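3,4-dihydroxybenzoate decarboxylase (Enterobacter cloacae, PDB 5NY5) catalyses the decarboxylation of 3,4-dihydroxybenzoate and the reverse, regioselective para-carboxylation of catechols, as a UbiD-family enzyme dependent on prenylated FMN. Local coordinates at residues 169-174 / 275-280; 133-138 / 147-152; 129-134 / 178-183; 251-256 / 305-310. All blocks are in the same frame, centred on the assembly; numbering follows the deposited sequence.

Contact 1 (169-174 / 275-280)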
loop_
_atom_site.group_PDB
_atom_site.type_symbol
_atom_site.label_atom_id
_atom_site.label_comp_id
_atom_site.label_asym_id
_atom_site.label_seq_id
_atom_site.Cartn_x
_atom_site.Cartn_y
_atom_site.Cartn_z
ATOM N N ILE A 169 -42.745 -9.024 2.607
ATOM C CA ILE A 169 -42.988 -7.845 3.431
ATOM C C ILE A 169 -42.637 -6.608 2.618
ATOM O O ILE A 169 -41.525 -6.500 2.087
ATOM C CB ILE A 169 -42.182 -7.892 4.739
ATOM C CG1 ILE A 169 -42.552 -9.136 5.548
ATOM C CG2 ILE A 169 -42.424 -6.633 5.559
ATOM C CD1 ILE A 169 -41.946 -9.173 6.934
ATOM N N HIS A 170 -43.582 -5.678 2.525
ATOM C CA HIS A 170 -43.407 -4.442 1.780
ATOM C C HIS A 170 -43.833 -3.268 2.647
ATOM O O HIS A 170 -44.445 -3.435 3.705
ATOM C CB HIS A 170 -44.224 -4.445 0.480
ATOM C CG HIS A 170 -43.995 -5.646 -0.381
ATOM N ND1 HIS A 170 -43.350 -5.577 -1.596
ATOM C CD2 HIS A 170 -44.331 -6.946 -0.207
ATOM C CE1 HIS A 170 -43.296 -6.783 -2.132
ATOM N NE2 HIS A 170 -43.885 -7.632 -1.309
ATOM N N ARG A 171 -43.505 -2.067 2.183
ATOM C CA ARG A 171 -44.002 -0.835 2.772
ATOM C C ARG A 171 -44.866 -0.116 1.746
ATOM O O ARG A 171 -44.575 -0.149 0.547
ATOM C CB ARG A 171 -42.861 0.072 3.245
ATOM C CG ARG A 171 -41.987 0.628 2.137
ATOM C CD ARG A 171 -40.844 1.448 2.708
ATOM N NE ARG A 171 -40.014 2.037 1.662
ATOM C CZ ARG A 171 -38.861 2.655 1.886
ATOM N NH1 ARG A 171 -38.395 2.762 3.122
ATOM N NH2 ARG A 171 -38.171 3.162 0.876
ATOM N N LEU A 172 -45.935 0.518 2.218
ATOM C CA LEU A 172 -46.917 1.144 1.344
ATOM C C LEU A 172 -47.199 2.558 1.822
ATOM O O LEU A 172 -47.406 2.783 3.018
ATOM C CB LEU A 172 -48.217 0.335 1.299
ATOM C CG LEU A 172 -48.135 -1.064 0.685
ATOM C CD1 LEU A 172 -47.745 -2.110 1.720
ATOM C CD2 LEU A 172 -49.447 -1.427 0.016
ATOM N N CYS A 173 -47.216 3.502 0.887
ATOM C CA CYS A 173 -47.500 4.898 1.184
ATOM C C CYS A 173 -48.921 5.229 0.749
ATOM O O CYS A 173 -49.331 4.884 -0.364
ATOM C CB CYS A 173 -46.499 5.815 0.480
ATOM S SG CYS A 173 -46.735 7.575 0.798
ATOM N N VAL A 174 -49.668 5.893 1.628
ATOM C CA VAL A 174 -51.046 6.256 1.326
ATOM C C VAL A 174 -51.048 7.419 0.342
ATOM O O VAL A 174 -50.450 8.469 0.601
ATOM C CB VAL A 174 -51.814 6.609 2.605
ATOM C CG1 VAL A 174 -53.215 7.082 2.270
ATOM C CG2 VAL A 174 -51.858 5.415 3.541
ATOM N N VAL A 275 -46.854 6.182 -10.269
ATOM C CA VAL A 275 -46.919 7.356 -9.413
ATOM C C VAL A 275 -45.552 7.560 -8.778
ATOM O O VAL A 275 -44.773 6.615 -8.623
ATOM C CB VAL A 275 -48.021 7.216 -8.336
ATOM C CG1 VAL A 275 -47.583 6.261 -7.233
ATOM C CG2 VAL A 275 -48.392 8.571 -7.769
ATOM N N ARG A 276 -45.248 8.808 -8.437
ATOM C CA ARG A 276 -44.064 9.114 -7.650
ATOM C C ARG A 276 -44.460 9.206 -6.184
ATOM O O ARG A 276 -45.550 9.679 -5.852
ATOM C CB ARG A 276 -43.388 10.407 -8.115
ATOM C CG ARG A 276 -44.175 11.684 -7.905
ATOM C CD ARG A 276 -43.384 12.867 -8.446
ATOM N NE ARG A 276 -44.067 14.137 -8.236
ATOM C CZ ARG A 276 -43.890 14.911 -7.172
ATOM N NH1 ARG A 276 -43.049 14.542 -6.217
ATOM N NH2 ARG A 276 -44.554 16.053 -7.063
ATOM N N GLU A 277 -43.561 8.740 -5.315
ATOM C CA GLU A 277 -43.921 8.479 -3.924
ATOM C C GLU A 277 -44.382 9.745 -3.212
ATOM O O GLU A 277 -45.367 9.720 -2.464
ATOM C CB GLU A 277 -42.731 7.850 -3.202
ATOM C CG GLU A 277 -43.097 6.852 -2.122
ATOM C CD GLU A 277 -41.948 5.922 -1.788
ATOM O OE1 GLU A 277 -40.872 6.068 -2.402
ATOM O OE2 GLU A 277 -42.118 5.044 -0.918
ATOM N N ASP A 278 -43.694 10.864 -3.439
ATOM C CA ASP A 278 -43.970 12.111 -2.737
ATOM C C ASP A 278 -44.854 13.055 -3.546
ATOM O O ASP A 278 -44.688 14.276 -3.465
ATOM C CB ASP A 278 -42.660 12.804 -2.368
ATOM C CG ASP A 278 -41.853 13.206 -3.588
ATOM O OD1 ASP A 278 -41.996 12.552 -4.642
ATOM O OD2 ASP A 278 -41.078 14.180 -3.494
ATOM N N GLN A 279 -45.803 12.512 -4.314
ATOM C CA GLN A 279 -46.598 13.357 -5.201
ATOM C C GLN A 279 -47.412 14.392 -4.432
ATOM O O GLN A 279 -47.619 15.506 -4.925
ATOM C CB GLN A 279 -47.518 12.497 -6.065
ATOM C CG GLN A 279 -48.507 11.654 -5.283
ATOM C CD GLN A 279 -49.669 11.189 -6.133
ATOM O OE1 GLN A 279 -49.883 11.687 -7.236
ATOM N NE2 GLN A 279 -50.425 10.222 -5.626
ATOM N N HIS A 280 -47.873 14.054 -3.229
ATOM C CA HIS A 280 -48.698 14.964 -2.448
ATOM C C HIS A 280 -47.902 15.798 -1.453
ATOM O O HIS A 280 -48.443 16.769 -0.914
ATOM C CB HIS A 280 -49.786 14.186 -1.697
ATOM C CG HIS A 280 -50.776 13.509 -2.594
ATOM N ND1 HIS A 280 -51.725 14.203 -3.314
ATOM C CD2 HIS A 280 -50.970 12.200 -2.881
ATOM C CE1 HIS A 280 -52.457 13.351 -4.008
ATOM N NE2 HIS A 280 -52.019 12.130 -3.765
HETATM O O HOH W 1 -38.715 4.856 -1.932
#
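Cys173 and Glu277 make the closest approach between these segments: SG of Cys173 lies 4.1 Å from O of Glu277, and CB of Cys173 4.4 Å from CG of Glu277. Because SG stands trans to the backbone N of Cys173 (chi1 -179°), the thiol rests against the backbone of the turn, whose carbonyl O at Glu277 is taken by NE2 of Gln175. The Glu277 side chain runs outstretched along the strand, and its carboxylate comes up beside Arg171. CG of Arg171 lies between the backbone N and the carbonyl carbon (chi1 66°), and the chain is extended from there. OE2 of Glu277 is 4.5 Å from NE of Arg171, well out of the guanidinium plane, so no N-H points at it and any attraction is probably one of charge alone. A water spans the other ends, 2.5 Å from OE1 of Glu277, to which it donates, with only a weak bond from NH2 of Arg171. The firmer partners are Glu289, salt-bridged to NH2 of Arg171, and Asn298, whose N holds OE1 of Glu277. Strand 165-174 belongs to the FMN-binding, Rift-related domain, and Ile169, His170 and Arg171 contact prenylated FMN when it is bound. Residues 276-279 form a type I turn closed by a weak backbone bond. Within it NH1 of Arg276 forms a salt bridge with OD1 of Asp278 (2.7 Å).

Contact 2 (133-138 / 147-152)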
loop_
_atom_site.group_PDB
_atom_site.type_symbol
_atom_site.label_atom_id
_atom_site.label_comp_id
_atom_site.label_asym_id
_atom_site.label_seq_id
_atom_site.Cartn_x
_atom_site.Cartn_y
_atom_site.Cartn_z
ATOM N N LYS A 133 -59.808 7.993 6.607
ATOM C CA LYS A 133 -60.719 7.923 7.743
ATOM C C LYS A 133 -60.666 6.569 8.436
ATOM O O LYS A 133 -61.036 6.469 9.610
ATOM C CB LYS A 133 -62.159 8.194 7.302
ATOM C CG LYS A 133 -62.387 9.482 6.531
ATOM C CD LYS A 133 -63.869 9.626 6.198
ATOM C CE LYS A 133 -64.124 10.715 5.168
ATOM N NZ LYS A 133 -63.737 12.067 5.656
ATOM N N LEU A 134 -60.218 5.532 7.736
ATOM C CA LEU A 134 -60.301 4.167 8.236
ATOM C C LEU A 134 -59.092 3.773 9.073
ATOM O O LEU A 134 -59.250 3.182 10.146
ATOM C CB LEU A 134 -60.462 3.203 7.059
ATOM C CG LEU A 134 -61.143 1.863 7.323
ATOM C CD1 LEU A 134 -62.404 2.065 8.137
ATOM C CD2 LEU A 134 -61.473 1.188 6.006
ATOM N N LEU A 135 -57.884 4.093 8.612
ATOM C CA LEU A 135 -56.666 3.650 9.267
ATOM C C LEU A 135 -55.754 4.848 9.537
ATOM O O LEU A 135 -55.475 5.630 8.617
ATOM C CB LEU A 135 -55.940 2.612 8.407
ATOM C CG LEU A 135 -56.761 1.360 8.098
ATOM C CD1 LEU A 135 -56.016 0.443 7.150
ATOM C CD2 LEU A 135 -57.108 0.637 9.383
ATOM N N PRO A 136 -55.312 5.014 10.705
ATOM C CA PRO A 136 -54.361 6.103 11.007
ATOM C C PRO A 136 -52.914 5.698 10.728
ATOM O O PRO A 136 -52.117 5.404 11.618
ATOM C CB PRO A 136 -54.609 6.356 12.495
ATOM C CG PRO A 136 -54.990 5.014 13.025
ATOM C CD PRO A 136 -55.746 4.310 11.923
ATOM N N ALA A 137 -52.564 5.676 9.452
ATOM C CA ALA A 137 -51.202 5.343 9.059
ATOM C C ALA A 137 -50.255 6.440 9.527
ATOM O O ALA A 137 -50.468 7.613 9.191
ATOM C CB ALA A 137 -51.109 5.166 7.548
ATOM N N PRO A 138 -49.219 6.121 10.290
ATOM C CA PRO A 138 -48.346 7.163 10.828
ATOM C C PRO A 138 -47.283 7.590 9.827
ATOM O O PRO A 138 -46.975 6.896 8.858
ATOM C CB PRO A 138 -47.704 6.496 12.052
ATOM C CG PRO A 138 -48.147 5.037 12.020
ATOM C CD PRO A 138 -48.771 4.781 10.691
ATOM N N PRO A 147 -48.189 9.206 4.733
ATOM C CA PRO A 147 -48.436 8.131 5.701
ATOM C C PRO A 147 -48.017 6.783 5.135
ATOM O O PRO A 147 -48.203 6.500 3.952
ATOM C CB PRO A 147 -49.948 8.207 5.945
ATOM C CG PRO A 147 -50.492 9.065 4.845
ATOM C CD PRO A 147 -49.397 9.997 4.459
ATOM N N PHE A 148 -47.438 5.953 5.998
ATOM C CA PHE A 148 -46.807 4.706 5.589
ATOM C C PHE A 148 -47.316 3.542 6.424
ATOM O O PHE A 148 -47.492 3.666 7.639
ATOM C CB PHE A 148 -45.278 4.784 5.733
ATOM C CG PHE A 148 -44.552 5.082 4.453
ATOM C CD1 PHE A 148 -44.292 4.075 3.542
ATOM C CD2 PHE A 148 -44.103 6.362 4.176
ATOM C CE1 PHE A 148 -43.616 4.342 2.367
ATOM C CE2 PHE A 148 -43.426 6.637 3.004
ATOM C CZ PHE A 148 -43.182 5.625 2.098
ATOM N N PHE A 149 -47.551 2.413 5.760
ATOM C CA PHE A 149 -47.620 1.112 6.411
ATOM C C PHE A 149 -46.296 0.408 6.158
ATOM O O PHE A 149 -45.861 0.303 5.007
ATOM C CB PHE A 149 -48.777 0.267 5.873
ATOM C CG PHE A 149 -50.128 0.905 6.024
ATOM C CD1 PHE A 149 -50.785 0.884 7.241
ATOM C CD2 PHE A 149 -50.750 1.504 4.944
ATOM C CE1 PHE A 149 -52.029 1.466 7.380
ATOM C CE2 PHE A 149 -51.993 2.086 5.077
ATOM C CZ PHE A 149 -52.634 2.066 6.296
ATOM N N CYS A 150 -45.650 -0.063 7.221
ATOM C CA CYS A 150 -44.300 -0.588 7.105
ATOM C C CYS A 150 -44.188 -2.086 7.342
ATOM O O CYS A 150 -43.108 -2.646 7.127
ATOM C CB CYS A 150 -43.365 0.146 8.075
ATOM S SG CYS A 150 -43.232 1.912 7.748
ATOM N N LEU A 151 -45.255 -2.748 7.771
ATOM C CA LEU A 151 -45.229 -4.182 8.038
ATOM C C LEU A 151 -46.405 -4.868 7.357
ATOM O O LEU A 151 -47.168 -5.620 7.967
ATOM C CB LEU A 151 -45.220 -4.450 9.541
ATOM C CG LEU A 151 -43.941 -4.024 10.263
ATOM C CD1 LEU A 151 -44.066 -4.224 11.765
ATOM C CD2 LEU A 151 -42.747 -4.791 9.717
ATOM N N GLY A 152 -46.561 -4.610 6.063
ATOM C CA GLY A 152 -47.588 -5.268 5.286
ATOM C C GLY A 152 -47.111 -6.575 4.689
ATOM O O GLY A 152 -46.285 -6.580 3.771
#
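Ala137 and Phe149 meet where the proline-rich loop leaving helix 131-134 passes the start of strand 148-157, in the Rift-related FMN-binding domain; an inverse gamma turn centred on Pro136 bends this loop. The methyl of Ala137 lies over one face of the Phe149 ring, a CH-pi contact with CB 3.9 Å from the ring centroid and 22° off its normal. CB of Leu135 lies in the ring plane at the edge, 4.0 Å from CZ of Phe149, while its CD1 comes in obliquely to 3.8 Å from the same CZ. CG of Phe149 sits beside the backbone N and anti to the carbonyl carbon (chi1 -58°), which carries the ring across to these two residues. CB of Ala137 also touches CB of Pro147 at 3.6 Å. N of Phe148 donates to O of Pro138 over 3.0 Å, nearly straight at 166°. Leu317 also touches Phe149, and the ring of Phe148 turns the other way, toward Arg171 of the prenylated FMN site. Between these two segments one backbone hydrogen bond thus ties loop to strand; dispersion does the rest, Ala137 covering a face of the ring and CB of Leu135 meeting its edge.

Contact 3 (129-134 / 178-183)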
loop_
_atom_site.group_PDB
_atom_site.type_symbol
_atom_site.label_atom_id
_atom_site.label_comp_id
_atom_site.label_asym_id
_atom_site.label_seq_id
_atom_site.Cartn_x
_atom_site.Cartn_y
_atom_site.Cartn_z
ATOM N N PHE A 129 -66.324 5.838 1.141
ATOM C CA PHE A 129 -65.133 5.123 1.575
ATOM C C PHE A 129 -63.910 6.026 1.486
ATOM O O PHE A 129 -63.737 6.775 0.521
ATOM C CB PHE A 129 -64.927 3.871 0.724
ATOM C CG PHE A 129 -63.690 3.095 1.072
ATOM C CD1 PHE A 129 -62.511 3.296 0.376
ATOM C CD2 PHE A 129 -63.709 2.162 2.092
ATOM C CE1 PHE A 129 -61.373 2.584 0.695
ATOM C CE2 PHE A 129 -62.574 1.446 2.413
ATOM C CZ PHE A 129 -61.405 1.658 1.713
ATOM N N ASP A 130 -63.060 5.951 2.506
ATOM C CA ASP A 130 -61.835 6.743 2.546
ATOM C C ASP A 130 -60.840 6.026 3.439
ATOM O O ASP A 130 -61.101 5.839 4.632
ATOM C CB ASP A 130 -62.105 8.157 3.061
ATOM C CG ASP A 130 -60.920 9.087 2.868
ATOM O OD1 ASP A 130 -59.812 8.597 2.568
ATOM O OD2 ASP A 130 -61.093 10.314 3.020
ATOM N N LEU A 131 -59.702 5.633 2.866
ATOM C CA LEU A 131 -58.693 4.920 3.639
ATOM C C LEU A 131 -58.117 5.794 4.743
ATOM O O LEU A 131 -57.690 5.279 5.782
ATOM C CB LEU A 131 -57.586 4.428 2.708
ATOM C CG LEU A 131 -56.711 3.275 3.193
ATOM C CD1 LEU A 131 -57.568 2.152 3.750
ATOM C CD2 LEU A 131 -55.837 2.772 2.056
ATOM N N ARG A 132 -58.106 7.114 4.543
ATOM C CA ARG A 132 -57.592 8.017 5.567
ATOM C C ARG A 132 -58.486 8.025 6.801
ATOM O O ARG A 132 -57.989 8.073 7.931
ATOM C CB ARG A 132 -57.451 9.431 5.005
ATOM C CG ARG A 132 -56.296 9.631 4.037
ATOM C CD ARG A 132 -56.666 9.249 2.612
ATOM N NE ARG A 132 -56.246 10.270 1.657
ATOM C CZ ARG A 132 -57.068 11.145 1.088
ATOM N NH1 ARG A 132 -58.365 11.120 1.368
ATOM N NH2 ARG A 132 -56.596 12.042 0.234
ATOM N N LYS A 133 -59.808 7.993 6.607
ATOM C CA LYS A 133 -60.719 7.923 7.743
ATOM C C LYS A 133 -60.666 6.569 8.436
ATOM O O LYS A 133 -61.036 6.469 9.610
ATOM C CB LYS A 133 -62.159 8.194 7.302
ATOM C CG LYS A 133 -62.387 9.482 6.531
ATOM C CD LYS A 133 -63.869 9.626 6.198
ATOM C CE LYS A 133 -64.124 10.715 5.168
ATOM N NZ LYS A 133 -63.737 12.067 5.656
ATOM N N LEU A 134 -60.218 5.532 7.736
ATOM C CA LEU A 134 -60.301 4.167 8.236
ATOM C C LEU A 134 -59.092 3.773 9.073
ATOM O O LEU A 134 -59.250 3.182 10.146
ATOM C CB LEU A 134 -60.462 3.203 7.059
ATOM C CG LEU A 134 -61.143 1.863 7.323
ATOM C CD1 LEU A 134 -62.404 2.065 8.137
ATOM C CD2 LEU A 134 -61.473 1.188 6.006
ATOM N N ASP A 178 -58.435 5.611 -2.051
ATOM C CA ASP A 178 -58.496 4.202 -2.415
ATOM C C ASP A 178 -57.248 3.739 -3.158
ATOM O O ASP A 178 -57.308 2.740 -3.884
ATOM C CB ASP A 178 -59.738 3.919 -3.266
ATOM C CG ASP A 178 -59.787 4.762 -4.525
ATOM O OD1 ASP A 178 -59.002 5.726 -4.635
ATOM O OD2 ASP A 178 -60.623 4.466 -5.405
ATOM N N GLU A 179 -56.121 4.430 -2.993
ATOM C CA GLU A 179 -54.899 4.111 -3.715
ATOM C C GLU A 179 -53.703 4.120 -2.774
ATOM O O GLU A 179 -53.605 4.966 -1.881
ATOM C CB GLU A 179 -54.660 5.100 -4.862
ATOM C CG GLU A 179 -55.752 5.098 -5.916
ATOM C CD GLU A 179 -55.503 6.115 -7.007
ATOM O OE1 GLU A 179 -54.410 6.720 -7.016
ATOM O OE2 GLU A 179 -56.400 6.314 -7.854
ATOM N N LEU A 180 -52.793 3.174 -2.990
ATOM C CA LEU A 180 -51.538 3.089 -2.262
ATOM C C LEU A 180 -50.400 2.886 -3.249
ATOM O O LEU A 180 -50.572 2.259 -4.298
ATOM C CB LEU A 180 -51.539 1.934 -1.255
ATOM C CG LEU A 180 -52.605 1.902 -0.163
ATOM C CD1 LEU A 180 -52.819 0.471 0.292
ATOM C CD2 LEU A 180 -52.190 2.768 1.008
ATOM N N SER A 181 -49.231 3.417 -2.905
ATOM C CA SER A 181 -48.018 3.188 -3.677
ATOM C C SER A 181 -47.179 2.130 -2.975
ATOM O O SER A 181 -46.936 2.224 -1.768
ATOM C CB SER A 181 -47.218 4.480 -3.847
ATOM O OG SER A 181 -46.791 4.985 -2.597
HETATM N N MSE A 182 -46.751 1.123 -3.728
HETATM C CA MSE A 182 -46.000 0.013 -3.157
HETATM C C MSE A 182 -44.824 -0.387 -4.040
HETATM O O MSE A 182 -44.997 -0.694 -5.216
HETATM C CB MSE A 182 -46.923 -1.186 -2.930
HETATM C CG MSE A 182 -46.202 -2.506 -2.704
HETATM SE SE MSE A 182 -47.368 -3.890 -1.970
HETATM C CE MSE A 182 -46.522 -5.449 -2.775
ATOM N N PHE A 183 -43.627 -0.378 -3.459
ATOM C CA PHE A 183 -42.427 -0.776 -4.176
ATOM C C PHE A 183 -42.270 -2.291 -4.163
ATOM O O PHE A 183 -42.631 -2.969 -3.197
ATOM C CB PHE A 183 -41.192 -0.118 -3.560
ATOM C CG PHE A 183 -39.891 -0.619 -4.123
ATOM C CD1 PHE A 183 -39.424 -0.152 -5.338
ATOM C CD2 PHE A 183 -39.136 -1.553 -3.434
ATOM C CE1 PHE A 183 -38.229 -0.609 -5.858
ATOM C CE2 PHE A 183 -37.942 -2.015 -3.951
ATOM C CZ PHE A 183 -37.488 -1.542 -5.163
#
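Two leucine torsions bring Leu131 and Leu180 together: Leu131 carries CG trans to its backbone N (chi1 -159°), whereas in Leu180 CG lies beside the N and opposite the carbonyl carbon (chi1 -58°). The side chains cross at about a right angle, and a single methyl of Leu131 does the touching, CD2 lying 3.8 Å from CD2 of Leu180 and 4.0 Å from CG of Leu180. Two residues back along each segment the contact is thinner: CE1 of Phe129 presents the ring edge to CB of Asp178 at 4.5 Å. No hydrogen bond crosses between the two segments, although Leu131 and Arg177, just before the second segment, share a backbone hydrogen bond. The start of helix 131-134 is fixed by Asp130 at its N-cap. OD1 of Asp130 accepts the capping bond from N of Arg132 at 3.0 Å, coming from well above the carboxylate plane; NH1 of Arg132, in a salt bridge, meets the same OD1 on the syn side at 3.1 Å, slightly to the other face. Two donors thus clasp one oxygen and probably fix the carboxylate rotation. On the neighbouring strand 303-311, Lys305 forms a salt bridge with Glu179. Phe183 contacts prenylated FMN when it is bound. The arrangement is that of a short N-capped helix lying against the antiparallel sheet of the Rift-related domain, with Val309 adding to the apolar layer.

Contact 4 (251-256 / 305-310)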
loop_
_atom_site.group_PDB
_atom_site.type_symbol
_atom_site.label_atom_id
_atom_site.label_comp_id
_atom_site.label_asym_id
_atom_site.label_seq_id
_atom_site.Cartn_x
_atom_site.Cartn_y
_atom_site.Cartn_z
ATOM N N VAL A 251 -62.250 -11.586 0.168
ATOM C CA VAL A 251 -63.637 -11.158 0.072
ATOM C C VAL A 251 -63.901 -10.390 -1.217
ATOM O O VAL A 251 -64.950 -10.561 -1.839
ATOM C CB VAL A 251 -64.012 -10.321 1.315
ATOM C CG1 VAL A 251 -65.197 -9.428 1.032
ATOM C CG2 VAL A 251 -64.313 -11.236 2.492
ATOM N N ALA A 252 -62.949 -9.562 -1.648
ATOM C CA ALA A 252 -63.128 -8.740 -2.834
ATOM C C ALA A 252 -62.118 -9.005 -3.941
ATOM O O ALA A 252 -62.317 -8.513 -5.058
ATOM C CB ALA A 252 -63.070 -7.249 -2.466
ATOM N N VAL A 253 -61.045 -9.751 -3.676
ATOM C CA VAL A 253 -60.001 -9.997 -4.660
ATOM C C VAL A 253 -59.709 -11.492 -4.710
ATOM O O VAL A 253 -60.149 -12.267 -3.862
ATOM C CB VAL A 253 -58.712 -9.205 -4.362
ATOM C CG1 VAL A 253 -58.986 -7.710 -4.390
ATOM C CG2 VAL A 253 -58.133 -9.623 -3.022
ATOM N N LYS A 254 -58.942 -11.886 -5.727
ATOM C CA LYS A 254 -58.645 -13.295 -5.992
ATOM C C LYS A 254 -57.323 -13.681 -5.326
ATOM O O LYS A 254 -56.310 -13.950 -5.974
ATOM C CB LYS A 254 -58.607 -13.553 -7.493
ATOM C CG LYS A 254 -59.872 -13.154 -8.228
ATOM C CD LYS A 254 -61.040 -14.048 -7.847
ATOM C CE LYS A 254 -62.291 -13.682 -8.630
ATOM N NZ LYS A 254 -62.720 -12.282 -8.363
ATOM N N GLU A 255 -57.356 -13.711 -3.996
ATOM C CA GLU A 255 -56.189 -14.075 -3.204
ATOM C C GLU A 255 -56.633 -14.322 -1.771
ATOM O O GLU A 255 -57.622 -13.744 -1.312
ATOM C CB GLU A 255 -55.113 -12.982 -3.251
ATOM C CG GLU A 255 -53.759 -13.405 -2.707
ATOM C CD GLU A 255 -53.228 -14.659 -3.373
ATOM O OE1 GLU A 255 -53.270 -15.735 -2.740
ATOM O OE2 GLU A 255 -52.778 -14.571 -4.534
ATOM N N LYS A 256 -55.899 -15.185 -1.076
ATOM C CA LYS A 256 -56.184 -15.494 0.315
ATOM C C LYS A 256 -55.506 -14.487 1.238
ATOM O O LYS A 256 -54.617 -13.737 0.832
ATOM C CB LYS A 256 -55.729 -16.914 0.655
ATOM C CG LYS A 256 -56.489 -17.995 -0.089
ATOM C CD LYS A 256 -55.542 -18.970 -0.765
ATOM C CE LYS A 256 -56.295 -19.925 -1.677
ATOM N NZ LYS A 256 -55.369 -20.691 -2.559
ATOM N N LYS A 305 -54.777 -0.365 -6.021
ATOM C CA LYS A 305 -56.147 0.123 -5.905
ATOM C C LYS A 305 -56.887 -0.814 -4.960
ATOM O O LYS A 305 -57.154 -1.968 -5.306
ATOM C CB LYS A 305 -56.823 0.176 -7.271
ATOM C CG LYS A 305 -58.143 0.925 -7.302
ATOM C CD LYS A 305 -57.932 2.409 -7.540
ATOM C CE LYS A 305 -59.234 3.093 -7.923
ATOM N NZ LYS A 305 -59.046 4.537 -8.231
ATOM N N VAL A 306 -57.208 -0.324 -3.762
ATOM C CA VAL A 306 -57.842 -1.174 -2.765
ATOM C C VAL A 306 -59.294 -1.417 -3.147
ATOM O O VAL A 306 -60.008 -0.503 -3.582
ATOM C CB VAL A 306 -57.723 -0.547 -1.364
ATOM C CG1 VAL A 306 -58.277 0.860 -1.359
ATOM C CG2 VAL A 306 -58.442 -1.402 -0.331
ATOM N N LYS A 307 -59.733 -2.667 -3.012
ATOM C CA LYS A 307 -61.127 -3.028 -3.225
ATOM C C LYS A 307 -61.896 -3.194 -1.927
ATOM O O LYS A 307 -63.087 -2.874 -1.879
ATOM C CB LYS A 307 -61.222 -4.324 -4.037
ATOM C CG LYS A 307 -60.609 -4.226 -5.421
ATOM C CD LYS A 307 -61.243 -3.098 -6.215
ATOM C CE LYS A 307 -60.595 -2.949 -7.579
ATOM N NZ LYS A 307 -61.181 -1.819 -8.349
ATOM N N ALA A 308 -61.242 -3.678 -0.876
ATOM C CA ALA A 308 -61.888 -3.837 0.416
ATOM C C ALA A 308 -60.838 -3.777 1.512
ATOM O O ALA A 308 -59.702 -4.217 1.328
ATOM C CB ALA A 308 -62.664 -5.155 0.501
ATOM N N VAL A 309 -61.230 -3.219 2.653
ATOM C CA VAL A 309 -60.429 -3.261 3.869
ATOM C C VAL A 309 -61.140 -4.173 4.857
ATOM O O VAL A 309 -62.370 -4.143 4.972
ATOM C CB VAL A 309 -60.204 -1.860 4.466
ATOM C CG1 VAL A 309 -59.244 -1.930 5.641
ATOM C CG2 VAL A 309 -59.671 -0.920 3.406
ATOM N N THR A 310 -60.363 -4.986 5.565
ATOM C CA THR A 310 -60.902 -6.073 6.368
ATOM C C THR A 310 -60.138 -6.145 7.680
ATOM O O THR A 310 -58.908 -6.242 7.676
ATOM C CB THR A 310 -60.807 -7.395 5.593
ATOM O OG1 THR A 310 -61.957 -7.540 4.750
ATOM C CG2 THR A 310 -60.706 -8.577 6.516
#
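Ala252 packs tightly against Lys307 and Ala308, its methyl CB standing 3.7 Å from CB of Ala308 and 3.8 Å from CB of Lys307. Consecutive strand residues can both turn their CB atoms to this loop because Lys307 and Ala308 form a classic beta bulge facing Glu266. The methyl of Ala252 therefore sits against two neighbouring CB atoms at once. Packing continues a little more loosely toward the interior at buried Val253, whose CG1, opposite the carbonyl carbon at chi1 -61°, meets the aliphatic start of Lys307 at an oblique angle, 4.0 Å from its CG and 4.1 Å from its CB. Beyond CG the lysine bends (chi2 -57°) and runs straight away from the loop; its amino end and exposed Lys254, at the centre of an inverse gamma turn, mark the solvent side. No hydrogen bond joins the two segments; the polar grip comes instead from the carboxylate of Glu266, whose OE1 and OE2 accept from the backbone N atoms of Ala252 and Val251. Glu255 is held by Tyr231 and Ser157. The loop between strands 246-249 and 256-258 thus lies over one surface of the antiparallel sheet, beside the bulged stretch of strand 303-311, with Val253 also resting on Pro205 and Thr207 of strand 204-210 and Val251 on Tyr123 of strand 120-123.

In the fold
From the N terminus, residues 129-138 open both contact 3 and contact 2, which share Lys133 and Leu134. Contact 2 closes first, on strand 148-157, before contact 1 opens on strand 165-174; its short loop lies inside the one closed by contact 3. Contact 3 closes next, on strand 179-182, so contacts 1 and 3 cross. Contact 4 opens at 251-256 before contact 1 closes at 275-280, and itself closes last on strand 303-311; contacts 1 and 4 therefore cross as well, while contacts 2 and 3 precede contact 4 in series. Together they tie a short helix with the loop that follows it, and two further loops, to strands of one antiparallel sheet. Leu134, packing on Val309, links contacts 2 and 3 to contact 4.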